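Long-range contacts in (S)-ureidoglycine aminohydrolase cupin domain-containing protein (Pseudomonas syringae pv. tomato, PDB 3MYX), which is of unknown function but belongs to the cupin superfamily and may be related to (S)-ureidoglycine aminohydrolases: residues Leu10-Leu15 with Thr208-Asp213; Ile169-Ser174 with Arg232-Val237; Ser35-Ala40 with Gly50-Gly55; Tyr65-Val70 with Trp111-Ser116. All blocks are in the same frame, centred on the assembly; numbering follows the deposited sequence. Where two conformers were deposited one is given.

Contact 1. Residues Leu10-Leu15 with Thr208-Asp213; sequences LARADL and TVNTGD
The R12 guanidinium meets T208 and D213 with its edge. T208 O and D213 OD2 both lie close to its plane, and the same nitrogen reaches both. NH1 of R12 donates to T208 O over 2.7 Å, in a nearly straight bond (N-H...O 169°). From R12 NH1 to D213 OD2 the hydrogen bond is 2.8 Å and forms part of a salt bridge. The two flat groups are turned 67° apart, and NH1 comes to OD2 from above the carboxylate plane. The opposite face of that plane receives N210 N, 2.8 Å from D213 OD2. D213 OD1 accepts from A13 N, also at 2.8 Å. Three donors thus hold the buried carboxylate and fix its rotation. The R12 chain bends at chi2 (-71°), which brings CD to 3.5 Å from D213 OD2. A water accepts from R12 NH2 and T208 N, and so links the guanidinium to the T208 backbone. A13 CB rests 3.5 Å from T211 O, close to G212 O. Both segments turn here: type I from R12 to L15 and type II from N210 to D213, with G212 at the third position that commonly holds glycine. The contact ties the end of strand 7-11 to the C-terminal cupin domain, whose sheet that strand edges. Such an exchanged strand is consistent with a bicupin.

Contact 2. Residues Ile169-Ser174 with Arg232-Val237; sequences IGVWDS and RKFYAV
D173 OD2 is gripped from several sides. R232 NH1 faces it across the strand pair at 3.5 Å, in a long salt bridge. R155 adds a second salt bridge and the Y230 hydroxyl a hydrogen bond. The carboxylate and the R232 guanidinium are turned 70° apart, with OD2 near the guanidinium plane. NE and NH2 of R232 bond to the carbonyls of R132 and A134, which helps to fix the group. V171 CG1 covers one guanidinium face and lies 3.7 Å from R232 NE. The other branch, V171 CG2, packs 3.7 Å from F234 CD1.

W172 and K233 share the other face of the sheet with Y235. K233 CG takes the crowded position between the backbone N and the carbonyl carbon (chi1 72°), and the chain beyond it is extended. Its CE lies 3.4 Å from W172 CE3. Its NZ, which is salt-bridged to E188, sits over the six-membered ring, 4.0 Å from the centroid, in a cation-pi contact. The Y235 ring lies directly over the backbone of G170, with G170 CA 4.0 Å from the ring centroid in a CH-pi contact. Four backbone hydrogen bonds join G170 to Y235 and W172 to K233. An aromatic ring laid over a cross-strand glycine is a known pairing in antiparallel sheets. Here it sits between neighbouring central strands, 168-174 and 231-237, of the C-terminal cupin sheet.

Contact 3. Residues Ser35-Ala40 with Gly50-Gly55; sequences SGRRTA and GIVEFG
R38 folds over E53 and back to its own segment. Its CG stands beside the backbone N (chi1 -45°), and a second bend at chi2 (-64°) turns CD. The group then grips S35 O with two nitrogens, NE at 2.9 Å and NH2 at 3.2 Å. S35 O lies at the guanidinium edge, near its plane. E53 approaches a face instead. Its chain is extended beyond CG and crosses R38 at about a right angle, with CG over one side of the guanidinium. The carboxylate oxygen OE2 lies 3.5 Å from R38 NH1. It is well off the guanidinium plane, so the attraction is electrostatic and not a directed hydrogen bond.

The backbones pair as antiparallel strands. Strand 37-39 pairs with 47-54 in a curled sheet of the N-terminal half, probably a second cupin-type barrel. The chain turns a corner at A40, and strand 41-42, next along the chain, pairs with the same long strand. E53 N donates to G36 O, and R38 and I51 exchange two further bonds. Glycines sit at both ends of the pairing, G36 and G50. G50 CA lies 3.3 Å from R38 O.

R37 points to the other face of the sheet. CG is anti to the backbone N, and the chain bends at both chi2 and chi3 (77°), the latter turning NE. NH1 lies 3.6 Å from V52 CG2. D31 forms a salt bridge with this guanidinium, and the ring of F113 adds a cation-pi contact. V52 CG1 lies 3.7 Å from G36 O.

Contact 4. Residues Tyr65-Val70 with Trp111-Ser116; sequences YTEMLV and WAFCAS
L69 and W111 lie side by side and point the same way. They sit in the antiparallel ladder of strands 66-71 and 109-116, in the N-terminal half, which is probably a cupin-type barrel as well. Six backbone hydrogen bonds join T66 to S116, M68 to C114 and V70 to A112. W111 CG stands between the backbone N and the carbonyl carbon (chi1 56°), and the ring presents a face to the leucine. L69 CD2 lies over the five-membered ring, 3.6 Å from its centroid, in a CH-pi contact. It is shifted toward the rim, and NE1 of W111 is its nearest ring atom at 3.4 Å.

E67 and F113 meet at a slant, with carboxylate and ring planes 54° apart. CG of E67 is anti to the backbone N (chi1 -173°), and the extended chain beyond it brings OE2 to 3.3 Å from F113 CB. OE2 also forms a salt bridge with R37, and OE1 bonds to the Y63 hydroxyl. Y65 turns its CB to S116 O, at 3.4 Å, while its hydroxyl leads away to D28. On the opposite face M68, a selenomethionine, runs out from the ladder.

One water joins the two main pairs. It lies at the edge of the W111 ring, in its plane, accepts from NE1 at 2.8 Å and donates to E67 OE2 at 2.8 Å.

Contacts 3 and 4 share one sheet of the N-terminal half: strands 47-54 and 109-116 are neighbours in it. Their centres are 11 Å apart, and the R37-E67 salt bridge joins them. Contact 2 lies in the C-terminal cupin sheet, with its centre 14 Å from contact 4; there the M68 side chain packs on A236, I169 and F234. Contact 1 reaches the same sheet as contact 2, and L10 also packs on A40 and G50 of contact 3. Along the chain, contact 3 closes first, then contact 4, then contact 2 opens. Contact 1 spans both 3 and 4 and alternates with 2, so the N-terminal strand helps to join the two halves of the protein.

Contact 1. Residues Leu10-Leu15 with Thr208-Asp213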
loop_
_atom_site.group_PDB
_atom_site.type_symbol
_atom_site.label_atom_id
_atom_site.label_comp_id
_atom_site.label_asym_id
_atom_site.label_seq_id
_atom_site.Cartn_x
_atom_site.Cartn_y
_atom_site.Cartn_z
ATOM N N LEU A 10 8.341 -3.365 3.071
ATOM C CA LEU A 10 8.748 -2.701 1.826
ATOM C C LEU A 10 9.722 -1.550 2.086
ATOM O O LEU A 10 10.690 -1.382 1.350
ATOM C CB LEU A 10 7.529 -2.188 1.044
ATOM C CG LEU A 10 6.483 -3.238 0.656
ATOM C CD1 LEU A 10 5.427 -2.586 -0.233
ATOM C CD2 LEU A 10 7.123 -4.449 -0.059
ATOM N N ALA A 11 9.446 -0.735 3.103
ATOM C CA ALA A 11 10.326 0.364 3.439
ATOM C C ALA A 11 10.141 0.765 4.886
ATOM O O ALA A 11 9.027 0.770 5.399
ATOM C CB ALA A 11 10.063 1.567 2.522
ATOM N N ARG A 12 11.255 1.113 5.523
ATOM C CA ARG A 12 11.256 1.671 6.860
ATOM C C ARG A 12 11.180 3.189 6.785
ATOM O O ARG A 12 11.662 3.800 5.820
ATOM C CB ARG A 12 12.548 1.316 7.585
ATOM C CG ARG A 12 12.737 -0.143 7.910
ATOM C CD ARG A 12 11.804 -0.568 8.984
ATOM N NE ARG A 12 12.134 -1.893 9.495
ATOM C CZ ARG A 12 11.390 -2.573 10.357
ATOM N NH1 ARG A 12 10.253 -2.072 10.826
ATOM N NH2 ARG A 12 11.779 -3.772 10.747
ATOM N N ALA A 13 10.667 3.810 7.844
ATOM C CA ALA A 13 10.592 5.261 7.904
ATOM C C ALA A 13 11.937 5.939 7.627
ATOM O O ALA A 13 11.986 6.933 6.929
ATOM C CB ALA A 13 10.024 5.714 9.264
ATOM N N ASP A 14 13.011 5.398 8.199
ATOM C CA ASP A 14 14.355 5.965 8.030
ATOM C C ASP A 14 15.130 5.352 6.864
ATOM O O ASP A 14 16.317 5.597 6.718
ATOM C CB ASP A 14 15.165 5.833 9.335
ATOM C CG ASP A 14 15.587 4.412 9.631
ATOM O OD1 ASP A 14 15.071 3.468 9.005
ATOM O OD2 ASP A 14 16.454 4.214 10.526
ATOM N N LEU A 15 14.445 4.535 6.068
ATOM C CA LEU A 15 15.030 3.920 4.879
ATOM C C LEU A 15 16.213 2.991 5.198
ATOM O O LEU A 15 17.058 2.743 4.337
ATOM C CB LEU A 15 15.436 4.987 3.839
ATOM C CG LEU A 15 14.335 5.695 3.050
ATOM C CD1 LEU A 15 13.390 4.668 2.443
ATOM C CD2 LEU A 15 13.574 6.702 3.890
ATOM N N THR A 208 8.201 -6.043 13.551
ATOM C CA THR A 208 7.648 -4.843 14.147
ATOM C C THR A 208 7.512 -3.797 13.056
ATOM O O THR A 208 8.500 -3.415 12.425
ATOM C CB THR A 208 8.527 -4.308 15.265
ATOM O OG1 THR A 208 8.613 -5.308 16.285
ATOM C CG2 THR A 208 7.920 -3.044 15.852
ATOM N N VAL A 209 6.275 -3.384 12.811
ATOM C CA VAL A 209 5.971 -2.351 11.835
ATOM C C VAL A 209 5.772 -1.072 12.624
ATOM O O VAL A 209 4.856 -0.957 13.432
ATOM C CB VAL A 209 4.719 -2.708 10.996
ATOM C CG1 VAL A 209 4.529 -1.672 9.872
ATOM C CG2 VAL A 209 4.842 -4.153 10.458
ATOM N N ASN A 210 6.681 -0.139 12.414
ATOM C CA ASN A 210 6.687 1.118 13.129
ATOM C C ASN A 210 6.031 2.232 12.344
ATOM O O ASN A 210 5.741 2.105 11.154
ATOM C CB ASN A 210 8.130 1.506 13.472
ATOM C CG ASN A 210 8.778 0.521 14.414
ATOM O OD1 ASN A 210 8.339 0.372 15.546
ATOM N ND2 ASN A 210 9.834 -0.152 13.954
ATOM N N THR A 211 5.798 3.338 13.027
ATOM C CA THR A 211 5.221 4.493 12.407
ATOM C C THR A 211 6.084 4.918 11.209
ATOM O O THR A 211 7.299 5.038 11.324
ATOM C CB THR A 211 5.133 5.634 13.412
ATOM O OG1 THR A 211 4.481 5.177 14.614
ATOM C CG2 THR A 211 4.433 6.811 12.801
ATOM N N GLY A 212 5.458 5.117 10.059
ATOM C CA GLY A 212 6.167 5.534 8.857
ATOM C C GLY A 212 6.714 4.398 8.011
ATOM O O GLY A 212 7.296 4.647 6.962
ATOM N N ASP A 213 6.521 3.165 8.464
ATOM C CA ASP A 213 6.930 1.979 7.684
ATOM C C ASP A 213 5.793 1.533 6.769
ATOM O O ASP A 213 4.621 1.702 7.104
ATOM C CB ASP A 213 7.253 0.781 8.575
ATOM C CG ASP A 213 8.425 0.983 9.501
ATOM O OD1 ASP A 213 9.171 1.979 9.409
ATOM O OD2 ASP A 213 8.599 0.080 10.352
HETATM O O HOH W 1 11.123 -5.704 12.981
#

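Contact 2. Residues Ile169-Ser174 with Arg232-Val237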
loop_
_atom_site.group_PDB
_atom_site.type_symbol
_atom_site.label_atom_id
_atom_site.label_comp_id
_atom_site.label_asym_id
_atom_site.label_seq_id
_atom_site.Cartn_x
_atom_site.Cartn_y
_atom_site.Cartn_z
ATOM N N ILE A 169 -8.993 1.620 -1.113
ATOM C CA ILE A 169 -7.823 2.351 -0.626
ATOM C C ILE A 169 -8.277 3.497 0.260
ATOM O O ILE A 169 -9.213 4.220 -0.071
ATOM C CB ILE A 169 -6.984 2.863 -1.809
ATOM C CG1 ILE A 169 -6.442 1.672 -2.612
ATOM C CG2 ILE A 169 -5.863 3.766 -1.312
ATOM C CD1 ILE A 169 -5.798 2.032 -3.951
ATOM N N GLY A 170 -7.651 3.636 1.422
ATOM C CA GLY A 170 -8.084 4.663 2.329
ATOM C C GLY A 170 -7.272 4.724 3.593
ATOM O O GLY A 170 -6.091 4.372 3.599
ATOM N N VAL A 171 -7.929 5.194 4.647
ATOM C CA VAL A 171 -7.332 5.368 5.946
ATOM C C VAL A 171 -8.187 4.600 6.964
ATOM O O VAL A 171 -9.418 4.594 6.870
ATOM C CB VAL A 171 -7.201 6.862 6.315
ATOM C CG1 VAL A 171 -6.616 7.048 7.752
ATOM C CG2 VAL A 171 -6.331 7.601 5.306
ATOM N N TRP A 172 -7.507 3.924 7.899
ATOM C CA TRP A 172 -8.142 3.096 8.934
ATOM C C TRP A 172 -7.505 3.389 10.261
ATOM O O TRP A 172 -6.307 3.706 10.320
ATOM C CB TRP A 172 -7.912 1.637 8.604
ATOM C CG TRP A 172 -8.294 0.533 9.560
ATOM C CD1 TRP A 172 -9.434 -0.178 9.534
ATOM C CD2 TRP A 172 -7.462 -0.080 10.553
ATOM N NE1 TRP A 172 -9.392 -1.190 10.466
ATOM C CE2 TRP A 172 -8.170 -1.162 11.082
ATOM C CE3 TRP A 172 -6.171 0.171 11.027
ATOM C CZ2 TRP A 172 -7.632 -1.999 12.050
ATOM C CZ3 TRP A 172 -5.642 -0.660 11.986
ATOM C CH2 TRP A 172 -6.365 -1.743 12.471
ATOM N N ASP A 173 -8.274 3.270 11.337
ATOM C CA ASP A 173 -7.678 3.279 12.660
ATOM C C ASP A 173 -8.335 2.278 13.582
ATOM O O ASP A 173 -9.388 1.726 13.279
ATOM C CB ASP A 173 -7.539 4.700 13.262
ATOM C CG ASP A 173 -8.835 5.323 13.814
ATOM O OD1 ASP A 173 -9.904 4.678 13.949
ATOM O OD2 ASP A 173 -8.754 6.551 14.117
ATOM N N SER A 174 -7.664 2.012 14.688
ATOM C CA SER A 174 -8.144 1.013 15.620
ATOM C C SER A 174 -7.548 1.214 16.992
ATOM O O SER A 174 -6.385 1.579 17.131
ATOM C CB SER A 174 -7.762 -0.397 15.148
ATOM O OG SER A 174 -8.373 -1.398 15.938
ATOM N N ARG A 232 -3.077 3.865 13.272
ATOM C CA ARG A 232 -3.735 4.471 12.122
ATOM C C ARG A 232 -2.892 4.180 10.911
ATOM O O ARG A 232 -1.657 4.315 10.980
ATOM C CB ARG A 232 -3.896 5.963 12.331
ATOM C CG ARG A 232 -4.584 6.713 11.206
ATOM C CD ARG A 232 -4.623 8.190 11.561
ATOM N NE ARG A 232 -5.413 8.992 10.648
ATOM C CZ ARG A 232 -6.715 9.305 10.778
ATOM N NH1 ARG A 232 -7.485 8.882 11.768
ATOM N NH2 ARG A 232 -7.250 10.034 9.860
ATOM N N LYS A 233 -3.528 3.804 9.813
ATOM C CA LYS A 233 -2.778 3.424 8.626
ATOM C C LYS A 233 -3.453 3.843 7.344
ATOM O O LYS A 233 -4.679 3.905 7.287
ATOM C CB LYS A 233 -2.559 1.906 8.606
ATOM C CG LYS A 233 -3.788 1.095 8.313
ATOM C CD LYS A 233 -3.617 -0.370 8.691
ATOM C CE LYS A 233 -4.799 -1.188 8.251
ATOM N NZ LYS A 233 -4.693 -2.624 8.718
ATOM N N PHE A 234 -2.636 4.087 6.315
ATOM C CA PHE A 234 -3.102 4.009 4.951
ATOM C C PHE A 234 -3.190 2.533 4.612
ATOM O O PHE A 234 -2.323 1.735 5.019
ATOM C CB PHE A 234 -2.092 4.619 3.983
ATOM C CG PHE A 234 -2.039 6.113 3.980
ATOM C CD1 PHE A 234 -3.142 6.852 3.588
ATOM C CD2 PHE A 234 -0.850 6.793 4.248
ATOM C CE1 PHE A 234 -3.075 8.245 3.513
ATOM C CE2 PHE A 234 -0.789 8.187 4.178
ATOM C CZ PHE A 234 -1.884 8.908 3.813
ATOM N N TYR A 235 -4.190 2.164 3.817
ATOM C CA TYR A 235 -4.296 0.805 3.324
ATOM C C TYR A 235 -4.679 0.763 1.857
ATOM O O TYR A 235 -5.352 1.670 1.341
ATOM C CB TYR A 235 -5.312 0.000 4.122
ATOM C CG TYR A 235 -6.733 0.522 4.041
ATOM C CD1 TYR A 235 -7.581 0.152 2.988
ATOM C CD2 TYR A 235 -7.220 1.409 4.986
ATOM C CE1 TYR A 235 -8.883 0.631 2.910
ATOM C CE2 TYR A 235 -8.503 1.894 4.901
ATOM C CZ TYR A 235 -9.329 1.516 3.879
ATOM O OH TYR A 235 -10.607 2.058 3.852
ATOM N N ALA A 236 -4.234 -0.310 1.209
ATOM C CA ALA A 236 -4.803 -0.773 -0.052
ATOM C C ALA A 236 -5.139 -2.235 0.179
ATOM O O ALA A 236 -4.245 -3.006 0.553
ATOM C CB ALA A 236 -3.808 -0.641 -1.210
ATOM N N VAL A 237 -6.406 -2.616 0.014
ATOM C CA VAL A 237 -6.807 -4.007 0.170
ATOM C C VAL A 237 -7.574 -4.472 -1.057
ATOM O O VAL A 237 -8.295 -3.684 -1.686
ATOM C CB VAL A 237 -7.677 -4.229 1.428
ATOM C CG1 VAL A 237 -6.856 -3.988 2.697
ATOM C CG2 VAL A 237 -8.963 -3.397 1.412
#

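Contact 3. Residues Ser35-Ala40 with Gly50-Gly55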
loop_
_atom_site.group_PDB
_atom_site.type_symbol
_atom_site.label_atom_id
_atom_site.label_comp_id
_atom_site.label_asym_id
_atom_site.label_seq_id
_atom_site.Cartn_x
_atom_site.Cartn_y
_atom_site.Cartn_z
ATOM N N SER A 35 14.069 0.286 -14.770
ATOM C CA SER A 35 15.186 0.227 -13.827
ATOM C C SER A 35 14.777 0.690 -12.428
ATOM O O SER A 35 15.325 0.222 -11.420
ATOM C CB SER A 35 16.401 1.046 -14.321
ATOM O OG SER A 35 16.105 2.417 -14.465
ATOM N N GLY A 36 13.824 1.612 -12.378
ATOM C CA GLY A 36 13.326 2.135 -11.109
ATOM C C GLY A 36 12.309 1.269 -10.397
ATOM O O GLY A 36 12.012 1.516 -9.230
ATOM N N ARG A 37 11.749 0.274 -11.094
ATOM C CA ARG A 37 10.723 -0.592 -10.531
ATOM C C ARG A 37 11.360 -1.737 -9.765
ATOM O O ARG A 37 12.127 -2.524 -10.334
ATOM C CB ARG A 37 9.810 -1.133 -11.647
ATOM C CG ARG A 37 8.746 -2.115 -11.166
ATOM C CD ARG A 37 7.594 -1.437 -10.446
ATOM N NE ARG A 37 6.690 -0.795 -11.380
ATOM C CZ ARG A 37 5.625 -0.079 -11.036
ATOM N NH1 ARG A 37 5.363 0.168 -9.771
ATOM N NH2 ARG A 37 4.842 0.419 -11.973
ATOM N N ARG A 38 11.039 -1.831 -8.476
ATOM C CA ARG A 38 11.616 -2.840 -7.584
ATOM C C ARG A 38 10.455 -3.586 -6.970
ATOM O O ARG A 38 9.790 -3.090 -6.046
ATOM C CB ARG A 38 12.492 -2.184 -6.511
ATOM C CG ARG A 38 13.430 -1.112 -7.024
ATOM C CD ARG A 38 14.468 -1.651 -7.977
ATOM N NE ARG A 38 15.200 -0.554 -8.608
ATOM C CZ ARG A 38 16.199 0.119 -8.037
ATOM N NH1 ARG A 38 16.610 -0.201 -6.816
ATOM N NH2 ARG A 38 16.790 1.114 -8.696
ATOM N N THR A 39 10.177 -4.773 -7.501
ATOM C CA THR A 39 8.976 -5.509 -7.126
ATOM C C THR A 39 9.287 -6.569 -6.085
ATOM O O THR A 39 10.164 -7.407 -6.293
ATOM C CB THR A 39 8.352 -6.131 -8.381
ATOM O OG1 THR A 39 8.012 -5.068 -9.283
ATOM C CG2 THR A 39 7.123 -6.932 -8.040
ATOM N N ALA A 40 8.585 -6.511 -4.957
ATOM C CA ALA A 40 8.743 -7.482 -3.884
ATOM C C ALA A 40 7.798 -8.666 -4.014
ATOM O O ALA A 40 8.070 -9.738 -3.473
ATOM C CB ALA A 40 8.532 -6.805 -2.557
ATOM N N GLY A 50 5.843 -3.214 -4.049
ATOM C CA GLY A 50 7.266 -2.998 -3.988
ATOM C C GLY A 50 7.577 -1.539 -3.755
ATOM O O GLY A 50 6.823 -0.838 -3.070
ATOM N N ILE A 51 8.714 -1.111 -4.308
ATOM C CA ILE A 51 9.101 0.291 -4.279
ATOM C C ILE A 51 9.524 0.748 -5.675
ATOM O O ILE A 51 9.845 -0.054 -6.564
ATOM C CB ILE A 51 10.218 0.580 -3.226
ATOM C CG1 ILE A 51 11.528 -0.125 -3.618
ATOM C CG2 ILE A 51 9.737 0.187 -1.813
ATOM C CD1 ILE A 51 12.717 0.191 -2.718
ATOM N N VAL A 52 9.443 2.054 -5.876
ATOM C CA VAL A 52 9.953 2.707 -7.074
ATOM C C VAL A 52 10.985 3.742 -6.634
ATOM O O VAL A 52 10.737 4.512 -5.700
ATOM C CB VAL A 52 8.851 3.379 -7.908
ATOM C CG1 VAL A 52 9.447 4.194 -9.054
ATOM C CG2 VAL A 52 7.883 2.315 -8.433
ATOM N N GLU A 53 12.151 3.710 -7.274
ATOM C CA GLU A 53 13.175 4.738 -7.126
ATOM C C GLU A 53 13.198 5.521 -8.434
ATOM O O GLU A 53 13.392 4.943 -9.497
ATOM C CB GLU A 53 14.531 4.088 -6.833
ATOM C CG GLU A 53 14.519 3.305 -5.534
ATOM C CD GLU A 53 15.854 2.737 -5.104
ATOM O OE1 GLU A 53 16.889 3.092 -5.684
ATOM O OE2 GLU A 53 15.855 1.922 -4.166
ATOM N N PHE A 54 12.994 6.828 -8.367
ATOM C CA PHE A 54 12.910 7.633 -9.567
ATOM C C PHE A 54 13.286 9.073 -9.262
ATOM O O PHE A 54 13.117 9.541 -8.128
ATOM C CB PHE A 54 11.490 7.532 -10.130
ATOM C CG PHE A 54 11.393 7.787 -11.604
ATOM C CD1 PHE A 54 11.962 6.911 -12.517
ATOM C CD2 PHE A 54 10.676 8.872 -12.091
ATOM C CE1 PHE A 54 11.843 7.127 -13.879
ATOM C CE2 PHE A 54 10.550 9.086 -13.470
ATOM C CZ PHE A 54 11.148 8.225 -14.348
ATOM N N GLY A 55 13.821 9.765 -10.257
ATOM C CA GLY A 55 14.350 11.100 -10.052
ATOM C C GLY A 55 14.181 12.069 -11.196
ATOM O O GLY A 55 14.851 13.099 -11.221
#

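Contact 4. Residues Tyr65-Val70 with Trp111-Ser116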
loop_
_atom_site.group_PDB
_atom_site.type_symbol
_atom_site.label_atom_id
_atom_site.label_comp_id
_atom_site.label_asym_id
_atom_site.label_seq_id
_atom_site.Cartn_x
_atom_site.Cartn_y
_atom_site.Cartn_z
ATOM N N TYR A 65 -2.191 0.408 -15.024
ATOM C CA TYR A 65 -2.574 -0.254 -13.795
ATOM C C TYR A 65 -3.430 0.687 -12.959
ATOM O O TYR A 65 -3.442 1.891 -13.190
ATOM C CB TYR A 65 -1.327 -0.586 -12.979
ATOM C CG TYR A 65 -0.164 -1.227 -13.722
ATOM C CD1 TYR A 65 -0.368 -2.170 -14.727
ATOM C CD2 TYR A 65 1.146 -0.930 -13.371
ATOM C CE1 TYR A 65 0.701 -2.771 -15.386
ATOM C CE2 TYR A 65 2.205 -1.531 -14.017
ATOM C CZ TYR A 65 1.978 -2.461 -15.002
ATOM O OH TYR A 65 3.051 -3.033 -15.630
ATOM N N THR A 66 -4.098 0.147 -11.942
ATOM C CA THR A 66 -4.503 0.970 -10.795
ATOM C C THR A 66 -3.338 0.905 -9.830
ATOM O O THR A 66 -2.926 -0.166 -9.454
ATOM C CB THR A 66 -5.764 0.456 -10.118
ATOM O OG1 THR A 66 -6.805 0.367 -11.097
ATOM C CG2 THR A 66 -6.173 1.374 -8.980
ATOM N N GLU A 67 -2.793 2.046 -9.433
ATOM C CA GLU A 67 -1.571 2.049 -8.616
ATOM C C GLU A 67 -1.605 3.098 -7.508
ATOM O O GLU A 67 -1.876 4.269 -7.744
ATOM C CB GLU A 67 -0.323 2.206 -9.497
ATOM C CG GLU A 67 0.986 2.049 -8.722
ATOM C CD GLU A 67 2.221 1.838 -9.607
ATOM O OE1 GLU A 67 2.105 1.568 -10.833
ATOM O OE2 GLU A 67 3.322 1.875 -9.017
HETATM N N MSE A 68 -1.326 2.635 -6.294
HETATM C CA MSE A 68 -1.202 3.484 -5.116
HETATM C C MSE A 68 0.255 3.728 -4.837
HETATM O O MSE A 68 1.067 2.793 -4.868
HETATM C CB MSE A 68 -1.793 2.795 -3.898
HETATM C CG MSE A 68 -1.611 3.599 -2.625
HETATM SE SE MSE A 68 -2.160 2.510 -1.177
HETATM C CE MSE A 68 -2.302 3.852 0.176
ATOM N N LEU A 69 0.581 4.987 -4.543
ATOM C CA LEU A 69 1.941 5.432 -4.183
ATOM C C LEU A 69 1.936 5.960 -2.759
ATOM O O LEU A 69 1.041 6.701 -2.392
ATOM C CB LEU A 69 2.402 6.617 -5.079
ATOM C CG LEU A 69 2.578 6.451 -6.592
ATOM C CD1 LEU A 69 1.224 6.382 -7.300
ATOM C CD2 LEU A 69 3.443 7.563 -7.147
ATOM N N VAL A 70 2.937 5.573 -1.973
ATOM C CA VAL A 70 3.158 6.059 -0.622
ATOM C C VAL A 70 4.599 6.590 -0.559
ATOM O O VAL A 70 5.541 5.791 -0.689
ATOM C CB VAL A 70 3.016 4.889 0.384
ATOM C CG1 VAL A 70 3.293 5.359 1.800
ATOM C CG2 VAL A 70 1.625 4.279 0.305
ATOM N N TRP A 111 9.285 5.726 -3.409
ATOM C CA TRP A 111 7.967 5.438 -2.861
ATOM C C TRP A 111 7.661 3.965 -2.859
ATOM O O TRP A 111 8.203 3.220 -3.669
ATOM C CB TRP A 111 6.880 6.192 -3.609
ATOM C CG TRP A 111 6.755 6.015 -5.099
ATOM C CD1 TRP A 111 5.919 5.160 -5.760
ATOM C CD2 TRP A 111 7.409 6.795 -6.121
ATOM N NE1 TRP A 111 5.992 5.365 -7.109
ATOM C CE2 TRP A 111 6.917 6.339 -7.368
ATOM C CE3 TRP A 111 8.372 7.815 -6.104
ATOM C CZ2 TRP A 111 7.328 6.889 -8.581
ATOM C CZ3 TRP A 111 8.810 8.333 -7.317
ATOM C CH2 TRP A 111 8.277 7.872 -8.533
ATOM N N ALA A 112 6.804 3.546 -1.931
ATOM C CA ALA A 112 6.232 2.211 -1.985
ATOM C C ALA A 112 5.024 2.228 -2.915
ATOM O O ALA A 112 4.371 3.248 -3.094
ATOM C CB ALA A 112 5.826 1.713 -0.605
ATOM N N PHE A 113 4.715 1.080 -3.495
ATOM C CA PHE A 113 3.544 0.966 -4.343
ATOM C C PHE A 113 2.795 -0.334 -4.122
ATOM O O PHE A 113 3.368 -1.355 -3.702
ATOM C CB PHE A 113 3.925 1.083 -5.835
ATOM C CG PHE A 113 4.568 -0.164 -6.412
ATOM C CD1 PHE A 113 3.803 -1.193 -6.946
ATOM C CD2 PHE A 113 5.949 -0.323 -6.419
ATOM C CE1 PHE A 113 4.385 -2.353 -7.447
ATOM C CE2 PHE A 113 6.534 -1.490 -6.939
ATOM C CZ PHE A 113 5.742 -2.506 -7.444
ATOM N N CYS A 114 1.500 -0.282 -4.433
ATOM C CA CYS A 114 0.677 -1.468 -4.674
ATOM C C CYS A 114 -0.098 -1.202 -5.952
ATOM O O CYS A 114 -0.727 -0.155 -6.098
ATOM C CB CYS A 114 -0.269 -1.709 -3.505
ATOM S SG CYS A 114 -1.314 -3.180 -3.733
ATOM N N ALA A 115 -0.024 -2.142 -6.898
ATOM C CA ALA A 115 -0.685 -2.005 -8.184
ATOM C C ALA A 115 -1.544 -3.210 -8.477
ATOM O O ALA A 115 -1.128 -4.341 -8.231
ATOM C CB ALA A 115 0.360 -1.847 -9.296
ATOM N N SER A 116 -2.715 -2.954 -9.053
ATOM C CA SER A 116 -3.479 -3.991 -9.729
ATOM C C SER A 116 -3.103 -3.913 -11.197
ATOM O O SER A 116 -3.469 -2.970 -11.896
ATOM C CB SER A 116 -4.969 -3.766 -9.569
ATOM O OG SER A 116 -5.713 -4.712 -10.327
HETATM O O HOH W 2 -6.796 -2.374 -12.292
HETATM O O HOH W 3 4.717 4.237 -9.386
#